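Long-range contacts in alkaline phosphatase D (Bacillus subtilis, PDB 2YEQ), which hydrolyses phosphate esters as a phosphodiesterase and alkaline phosphatase whose active site contains iron and calcium: residues Ser20-Leu29 and Ala72-Glu83; Ala383-Val391 and Lys399-Gly407. All coordinates share one frame; numbering follows the deposited sequence.

Interaction 1 of 2, residues Ser20-Leu29 and Ala72-Glu83. With EDO (1,2-ethanediol), chain R.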
# COMPACT_ATOMS: atom_id res chain seq x y z
N SER A 20 8.98 -14.29 13.42
CA SER A 20 8.48 -15.38 14.27
C SER A 20 8.74 -15.16 15.76
O SER A 20 8.09 -15.77 16.58
CB SER A 20 9.03 -16.74 13.81
OG SER A 20 10.41 -16.84 13.99
N ASP A 21 9.67 -14.27 16.10
CA ASP A 21 10.03 -14.05 17.50
C ASP A 21 9.99 -12.58 17.95
O ASP A 21 10.46 -12.26 19.04
CB ASP A 21 11.45 -14.58 17.73
CG ASP A 21 12.51 -13.75 17.02
OD1 ASP A 21 12.24 -13.25 15.90
OD2 ASP A 21 13.61 -13.56 17.59
N SER A 22 9.47 -11.70 17.11
CA SER A 22 9.47 -10.26 17.41
C SER A 22 8.51 -9.55 16.50
O SER A 22 8.07 -10.10 15.49
CB SER A 22 10.87 -9.66 17.21
OG SER A 22 11.31 -9.78 15.88
N VAL A 23 8.21 -8.30 16.86
CA VAL A 23 7.35 -7.44 16.08
C VAL A 23 7.75 -6.00 16.39
O VAL A 23 8.29 -5.73 17.47
CB VAL A 23 5.87 -7.68 16.43
CG1 VAL A 23 5.59 -7.29 17.90
CG2 VAL A 23 4.96 -6.91 15.48
N VAL A 24 7.51 -5.09 15.47
CA VAL A 24 7.74 -3.66 15.73
C VAL A 24 6.48 -3.08 16.36
O VAL A 24 5.35 -3.33 15.89
CB VAL A 24 8.08 -2.87 14.45
CG1 VAL A 24 8.20 -1.38 14.77
CG2 VAL A 24 9.38 -3.39 13.81
N LEU A 25 6.67 -2.31 17.42
CA LEU A 25 5.61 -1.52 18.05
C LEU A 25 5.89 -0.05 17.79
O LEU A 25 7.02 0.40 17.93
CB LEU A 25 5.58 -1.78 19.55
CG LEU A 25 5.62 -3.24 20.04
CD1 LEU A 25 5.60 -3.28 21.58
CD2 LEU A 25 4.46 -4.05 19.45
N TRP A 26 4.85 0.71 17.46
CA TRP A 26 4.98 2.10 17.09
C TRP A 26 4.00 2.97 17.86
O TRP A 26 2.85 2.59 18.10
CB TRP A 26 4.71 2.27 15.58
CG TRP A 26 4.72 3.70 15.12
CD1 TRP A 26 5.79 4.39 14.63
CD2 TRP A 26 3.62 4.62 15.12
NE1 TRP A 26 5.43 5.68 14.34
CE2 TRP A 26 4.11 5.86 14.63
CE3 TRP A 26 2.27 4.53 15.50
CZ2 TRP A 26 3.30 6.97 14.49
CZ3 TRP A 26 1.47 5.67 15.39
CH2 TRP A 26 2.00 6.87 14.88
N THR A 27 4.47 4.15 18.24
CA THR A 27 3.58 5.25 18.52
C THR A 27 4.34 6.55 18.29
O THR A 27 5.50 6.53 17.86
CB THR A 27 2.98 5.16 19.94
OG1 THR A 27 1.88 6.07 20.02
CG2 THR A 27 4.04 5.44 21.03
N ARG A 28 3.67 7.66 18.56
CA ARG A 28 4.26 8.98 18.44
C ARG A 28 3.59 9.87 19.49
O ARG A 28 2.33 9.86 19.64
CB ARG A 28 4.04 9.58 17.05
CG ARG A 28 4.60 11.04 16.92
CD ARG A 28 4.57 11.61 15.52
NE ARG A 28 4.88 13.03 15.65
CZ ARG A 28 4.42 14.02 14.91
NH1 ARG A 28 3.64 13.81 13.86
NH2 ARG A 28 4.78 15.27 15.22
N LEU A 29 4.40 10.65 20.19
CA LEU A 29 3.90 11.69 21.11
C LEU A 29 3.63 12.97 20.34
O LEU A 29 4.58 13.63 19.88
CB LEU A 29 4.89 11.95 22.23
CG LEU A 29 5.43 10.72 22.94
CD1 LEU A 29 6.40 11.11 24.08
CD2 LEU A 29 4.25 9.88 23.45
N ALA A 72 10.54 13.42 15.63
CA ALA A 72 9.19 13.88 15.93
C ALA A 72 8.55 13.15 17.13
O ALA A 72 7.33 13.00 17.21
CB ALA A 72 8.29 13.79 14.69
N HIS A 73 9.40 12.74 18.06
CA HIS A 73 9.00 11.98 19.26
C HIS A 73 8.22 10.71 18.90
O HIS A 73 7.33 10.25 19.64
CB HIS A 73 8.21 12.87 20.24
CG HIS A 73 9.04 13.91 20.92
ND1 HIS A 73 9.18 15.19 20.42
CD2 HIS A 73 9.77 13.87 22.05
CE1 HIS A 73 9.95 15.89 21.23
NE2 HIS A 73 10.33 15.11 22.22
N SER A 74 8.57 10.12 17.75
CA SER A 74 8.07 8.81 17.40
C SER A 74 8.78 7.77 18.26
O SER A 74 9.86 7.99 18.85
CB SER A 74 8.28 8.53 15.92
OG SER A 74 9.66 8.53 15.60
N VAL A 75 8.15 6.61 18.35
CA VAL A 75 8.70 5.50 19.10
C VAL A 75 8.66 4.25 18.21
O VAL A 75 7.61 3.91 17.67
CB VAL A 75 7.90 5.26 20.40
CG1 VAL A 75 8.41 4.03 21.11
CG2 VAL A 75 7.96 6.50 21.32
N HIS A 76 9.80 3.61 18.04
CA HIS A 76 9.88 2.31 17.35
C HIS A 76 10.54 1.34 18.30
O HIS A 76 11.67 1.57 18.71
CB HIS A 76 10.74 2.40 16.09
CG HIS A 76 10.16 3.26 15.02
ND1 HIS A 76 10.17 4.64 15.09
CD2 HIS A 76 9.55 2.95 13.86
CE1 HIS A 76 9.58 5.13 14.02
NE2 HIS A 76 9.20 4.12 13.25
N VAL A 77 9.84 0.27 18.64
CA VAL A 77 10.34 -0.74 19.57
C VAL A 77 10.37 -2.05 18.80
O VAL A 77 9.39 -2.42 18.18
CB VAL A 77 9.39 -0.90 20.80
CG1 VAL A 77 9.76 -2.13 21.63
CG2 VAL A 77 9.37 0.36 21.67
N GLU A 78 11.48 -2.76 18.85
CA GLU A 78 11.52 -4.10 18.29
C GLU A 78 11.41 -5.08 19.47
O GLU A 78 12.39 -5.42 20.11
CB GLU A 78 12.77 -4.30 17.43
CG GLU A 78 12.62 -3.56 16.09
CD GLU A 78 13.86 -3.62 15.20
OE1 GLU A 78 14.41 -4.73 15.01
OE2 GLU A 78 14.26 -2.55 14.69
N ALA A 79 10.17 -5.47 19.78
CA ALA A 79 9.89 -6.31 20.94
C ALA A 79 10.24 -7.72 20.54
O ALA A 79 9.60 -8.30 19.67
CB ALA A 79 8.43 -6.21 21.31
N ASP A 80 11.28 -8.27 21.16
CA ASP A 80 11.74 -9.60 20.82
C ASP A 80 11.51 -10.57 21.99
O ASP A 80 10.86 -10.20 22.97
CB ASP A 80 13.19 -9.57 20.38
CG ASP A 80 14.14 -9.13 21.47
OD1 ASP A 80 13.71 -8.84 22.61
OD2 ASP A 80 15.35 -9.06 21.17
N GLY A 81 12.01 -11.79 21.87
CA GLY A 81 11.80 -12.82 22.89
C GLY A 81 10.36 -13.32 22.91
O GLY A 81 9.87 -13.72 23.95
N LEU A 82 9.69 -13.27 21.76
CA LEU A 82 8.30 -13.69 21.67
C LEU A 82 8.20 -15.09 21.08
O LEU A 82 9.15 -15.60 20.50
CB LEU A 82 7.48 -12.71 20.80
CG LEU A 82 7.47 -11.24 21.21
CD1 LEU A 82 6.63 -10.40 20.23
CD2 LEU A 82 6.95 -11.09 22.64
N GLU A 83 7.03 -15.69 21.21
CA GLU A 83 6.78 -17.02 20.65
C GLU A 83 6.13 -16.89 19.28
O GLU A 83 5.43 -15.92 19.03
CB GLU A 83 5.82 -17.80 21.56
CG GLU A 83 6.34 -18.06 22.99
CD GLU A 83 5.29 -18.79 23.83
OE1 GLU A 83 5.12 -20.01 23.60
OE2 GLU A 83 4.63 -18.14 24.68
C1 EDO R . 13.78 6.17 19.47
O1 EDO R . 13.77 7.58 19.20
C2 EDO R . 12.40 5.73 19.92
O2 EDO R . 12.12 4.42 19.42
O HOH W 1 13.73 -13.25 20.15
O HOH W 2 5.54 15.46 17.99

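Interaction 2 of 2, residues Ala383-Val391 and Lys399-Gly407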
# COMPACT_ATOMS: atom_id res chain seq x y z
N ALA A 383 -9.21 1.33 -8.59
CA ALA A 383 -10.31 0.46 -9.02
C ALA A 383 -9.82 -0.97 -8.89
O ALA A 383 -8.62 -1.26 -8.84
CB ALA A 383 -10.78 0.78 -10.45
N SER A 384 -10.78 -1.88 -8.76
CA SER A 384 -10.45 -3.28 -8.59
C SER A 384 -10.36 -3.96 -9.93
O SER A 384 -11.22 -3.78 -10.78
CB SER A 384 -11.53 -3.98 -7.75
OG SER A 384 -11.47 -3.60 -6.40
N TRP A 385 -9.33 -4.78 -10.09
CA TRP A 385 -9.17 -5.65 -11.25
C TRP A 385 -8.64 -7.01 -10.79
O TRP A 385 -8.07 -7.13 -9.71
CB TRP A 385 -8.16 -5.06 -12.26
CG TRP A 385 -8.41 -3.66 -12.75
CD1 TRP A 385 -8.12 -2.50 -12.10
CD2 TRP A 385 -8.93 -3.27 -14.03
NE1 TRP A 385 -8.44 -1.42 -12.87
CE2 TRP A 385 -8.92 -1.85 -14.07
CE3 TRP A 385 -9.40 -3.97 -15.15
CZ2 TRP A 385 -9.39 -1.12 -15.16
CZ3 TRP A 385 -9.87 -3.24 -16.24
CH2 TRP A 385 -9.86 -1.82 -16.23
N ALA A 386 -8.80 -8.03 -11.62
CA ALA A 386 -8.15 -9.31 -11.41
C ALA A 386 -7.79 -9.91 -12.77
O ALA A 386 -8.57 -9.78 -13.71
CB ALA A 386 -9.05 -10.26 -10.60
N SER A 387 -6.62 -10.52 -12.85
CA SER A 387 -6.08 -11.07 -14.10
C SER A 387 -5.44 -12.40 -13.89
O SER A 387 -4.70 -12.62 -12.92
CB SER A 387 -4.99 -10.15 -14.72
OG SER A 387 -5.56 -8.95 -15.20
N ASN A 388 -5.64 -13.29 -14.86
CA ASN A 388 -4.74 -14.41 -15.04
C ASN A 388 -3.40 -13.90 -15.59
O ASN A 388 -3.37 -13.08 -16.51
CB ASN A 388 -5.36 -15.41 -16.05
CG ASN A 388 -6.60 -16.13 -15.50
OD1 ASN A 388 -7.62 -16.30 -16.18
ND2 ASN A 388 -6.51 -16.52 -14.24
N LEU A 389 -2.30 -14.39 -15.03
CA LEU A 389 -0.96 -14.08 -15.53
C LEU A 389 -0.43 -15.25 -16.37
O LEU A 389 -0.18 -16.34 -15.83
CB LEU A 389 -0.00 -13.83 -14.36
CG LEU A 389 -0.38 -12.63 -13.47
CD1 LEU A 389 0.64 -12.47 -12.35
CD2 LEU A 389 -0.52 -11.34 -14.29
N HIS A 390 -0.25 -15.00 -17.67
CA HIS A 390 0.24 -16.01 -18.62
C HIS A 390 1.74 -15.85 -18.91
O HIS A 390 2.25 -14.72 -18.94
CB HIS A 390 -0.54 -15.87 -19.92
CG HIS A 390 -1.95 -16.36 -19.83
ND1 HIS A 390 -2.99 -15.56 -19.42
CD2 HIS A 390 -2.49 -17.57 -20.13
CE1 HIS A 390 -4.11 -16.26 -19.47
NE2 HIS A 390 -3.83 -17.48 -19.89
N VAL A 391 2.45 -16.95 -19.14
CA VAL A 391 3.90 -16.87 -19.39
C VAL A 391 4.24 -16.06 -20.65
O VAL A 391 5.34 -15.55 -20.77
CB VAL A 391 4.60 -18.23 -19.44
CG1 VAL A 391 4.52 -18.89 -18.08
CG2 VAL A 391 4.04 -19.15 -20.57
N LYS A 399 0.81 -21.06 -20.79
CA LYS A 399 0.68 -21.52 -19.44
C LYS A 399 0.44 -20.36 -18.42
O LYS A 399 1.10 -19.31 -18.46
CB LYS A 399 1.95 -22.27 -19.07
CG LYS A 399 1.83 -23.04 -17.77
CD LYS A 399 3.15 -23.09 -17.04
CE LYS A 399 2.96 -23.65 -15.63
NZ LYS A 399 4.14 -24.41 -15.17
N ILE A 400 -0.50 -20.58 -17.51
CA ILE A 400 -0.78 -19.63 -16.43
C ILE A 400 0.21 -19.85 -15.30
O ILE A 400 0.31 -20.94 -14.73
CB ILE A 400 -2.21 -19.74 -15.96
CG1 ILE A 400 -3.13 -19.23 -17.06
CG2 ILE A 400 -2.43 -18.94 -14.64
CD1 ILE A 400 -4.61 -19.42 -16.78
N PHE A 401 1.02 -18.82 -15.00
CA PHE A 401 1.98 -18.94 -13.92
C PHE A 401 1.44 -18.34 -12.61
O PHE A 401 2.04 -18.50 -11.55
CB PHE A 401 3.36 -18.35 -14.29
CG PHE A 401 3.41 -16.85 -14.39
CD1 PHE A 401 3.66 -16.07 -13.26
CD2 PHE A 401 3.28 -16.22 -15.61
CE1 PHE A 401 3.75 -14.69 -13.36
CE2 PHE A 401 3.37 -14.84 -15.72
CZ PHE A 401 3.59 -14.07 -14.59
N GLY A 402 0.31 -17.67 -12.68
CA GLY A 402 -0.23 -17.05 -11.47
C GLY A 402 -1.38 -16.14 -11.73
O GLY A 402 -2.06 -16.24 -12.74
N ALA A 403 -1.60 -15.22 -10.80
CA ALA A 403 -2.70 -14.28 -10.87
C ALA A 403 -2.30 -12.92 -10.27
O ALA A 403 -1.41 -12.87 -9.43
CB ALA A 403 -3.91 -14.81 -10.09
N GLU A 404 -2.97 -11.88 -10.71
CA GLU A 404 -2.83 -10.53 -10.15
C GLU A 404 -4.15 -10.06 -9.57
O GLU A 404 -5.17 -10.11 -10.24
CB GLU A 404 -2.38 -9.51 -11.22
CG GLU A 404 -2.15 -8.11 -10.61
CD GLU A 404 -1.68 -7.02 -11.59
OE1 GLU A 404 -1.92 -7.12 -12.83
OE2 GLU A 404 -1.12 -6.01 -11.07
N PHE A 405 -4.11 -9.59 -8.32
CA PHE A 405 -5.24 -8.92 -7.70
C PHE A 405 -4.90 -7.46 -7.49
O PHE A 405 -4.04 -7.13 -6.66
CB PHE A 405 -5.53 -9.60 -6.35
CG PHE A 405 -5.81 -11.07 -6.51
CD1 PHE A 405 -6.96 -11.48 -7.16
CD2 PHE A 405 -4.92 -12.01 -6.08
CE1 PHE A 405 -7.23 -12.84 -7.37
CE2 PHE A 405 -5.19 -13.42 -6.29
CZ PHE A 405 -6.34 -13.79 -6.94
N VAL A 406 -5.58 -6.61 -8.24
CA VAL A 406 -5.42 -5.18 -8.16
C VAL A 406 -6.52 -4.65 -7.26
O VAL A 406 -7.69 -4.77 -7.55
CB VAL A 406 -5.55 -4.51 -9.55
CG1 VAL A 406 -5.37 -2.97 -9.46
CG2 VAL A 406 -4.55 -5.15 -10.56
N GLY A 407 -6.14 -4.08 -6.14
CA GLY A 407 -7.13 -3.51 -5.25
C GLY A 407 -7.55 -2.11 -5.57
O GLY A 407 -6.73 -1.26 -5.93
O HOH W 3 -4.52 -7.15 -13.37

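Interaction 1 of 2, residues Ser20-Leu29 and Ala72-Glu83
Trp26 holds CG trans to its own backbone nitrogen (chi1 176°), while His76 turns CG back beside its nitrogen, and from paired positions on adjacent strands the two rings meet as a T-shaped stack. The edge of the indole is directed at the imidazole face: the centroids of the indole five-membered ring and the His76 ring lie 5.1 Å apart with planes at 77°, and Trp26 CD1 stands 3.7 Å from His76 NE2, offset toward the rim. Trp26 NE1 is left to donate to Glu244 O, and the polar partner of His76 is Tyr243. On the same face, the extended chain of Arg28 donates a hydrogen bond from NE to Ala72 O (2.9 Å), in the carbonyl plane and on a lone pair, though the oxygen is tilted from the guanidinium plane. Ala72 CB covers one guanidinium face, 3.6 Å from Arg28 NE, and a water accepting from Arg28 NH2 also donates to Ala72 O, giving that carbonyl a second bond.

The frame is an antiparallel pair, strands 23-28 and 74-79 at 170°, with six consecutive bridges in unbroken register; Leu25 N to Val77 O, at 2.8 Å, is one of its rungs. In the E-set-like N-terminal domain this pair backs onto the four-stranded sheet of 44-51, 59-67, 87-94 and 97-105 as a beta sandwich. The face carrying Leu25, Thr27, Val75 and Val77 supplies one half of the filling, where Leu25 CD1 reaches 4.1 Å from Ala79 CB and Val75 packs on Phe92. At the strand's outer side His76 N donates to O2 of an ethanediol at 2.8 Å.

Interaction 2 of 2, residues Ala383-Val391 and Lys399-Gly407
Leu389 and Phe401 meet with the leucine CB over one face of the phenyl ring, 3.9 Å from its centroid and 22° off the ring normal, a CH-pi contact. Phe401 CG sits between its backbone nitrogen and carbonyl carbon (chi1 71°), which folds the ring back over the partner strand, its edge directed at His390 O and Val391 N, and Val391 CG1 touches Phe401 CD2 at 3.8 Å. Beside it, Ile400 CG1 lies over the imidazole face of His390, 3.7 Å from the centroid.

Beneath these groups is a classic beta bulge: Leu389 O accepts from Phe401 N at 2.9 Å and, weakly, from Gly402 N at 3.5 Å, so two residues of strand 400-406 face one of strand 384-390. With an alanine in place of Phe401 the ring over Leu389 CB is gone, and a gap would probably open beside the leucine and Val391 CG1.

Away from the bulge the hairpin is regular, and Trp385 CB runs alongside Val406 CB at 3.8 Å; the indole meets Phe333, Trp337 and Phe436 edge-to-face. Strands 374-378 and 433-437 flank the hairpin in the mixed sheet of the calcineurin-like phosphatase domain, while Ala386, Ala403 and Phe405 pack on Leu484 of the other sheet, as expected in a two-sheet sandwich.

On the opposite face a water bridges Ser387 OG (2.8 Å) and Glu404 OE1 (2.7 Å). Glu404 OE1 also accepts from Ala335 N, and OE2 bonds to Phe334 N and Thr378 OG1. Four partners thus grip this buried carboxylate, which would tend to fix its rotation and could offset the cost of burying a negative charge.

Interaction 1 lies wholly in the N-terminal domain and interaction 2 in the phosphatase domain further along the chain, on opposite sides of the chain's centre. Their centres are 35 Å apart and their nearest atoms about 24 Å, so neither touches the other. A sheet nevertheless connects them: strand 74-79 ends the ten-stranded sheet on one side, and strand 484-489, which ends it on the other, packs against residues of 383-391 and 399-407. Neither contact contains an iron or calcium ligand. Interaction 2 is the one tied to the active site by sequence, since 383-391 directly follows the iron ligand His382, with the calcium ligand Asp380 two residues before that histidine.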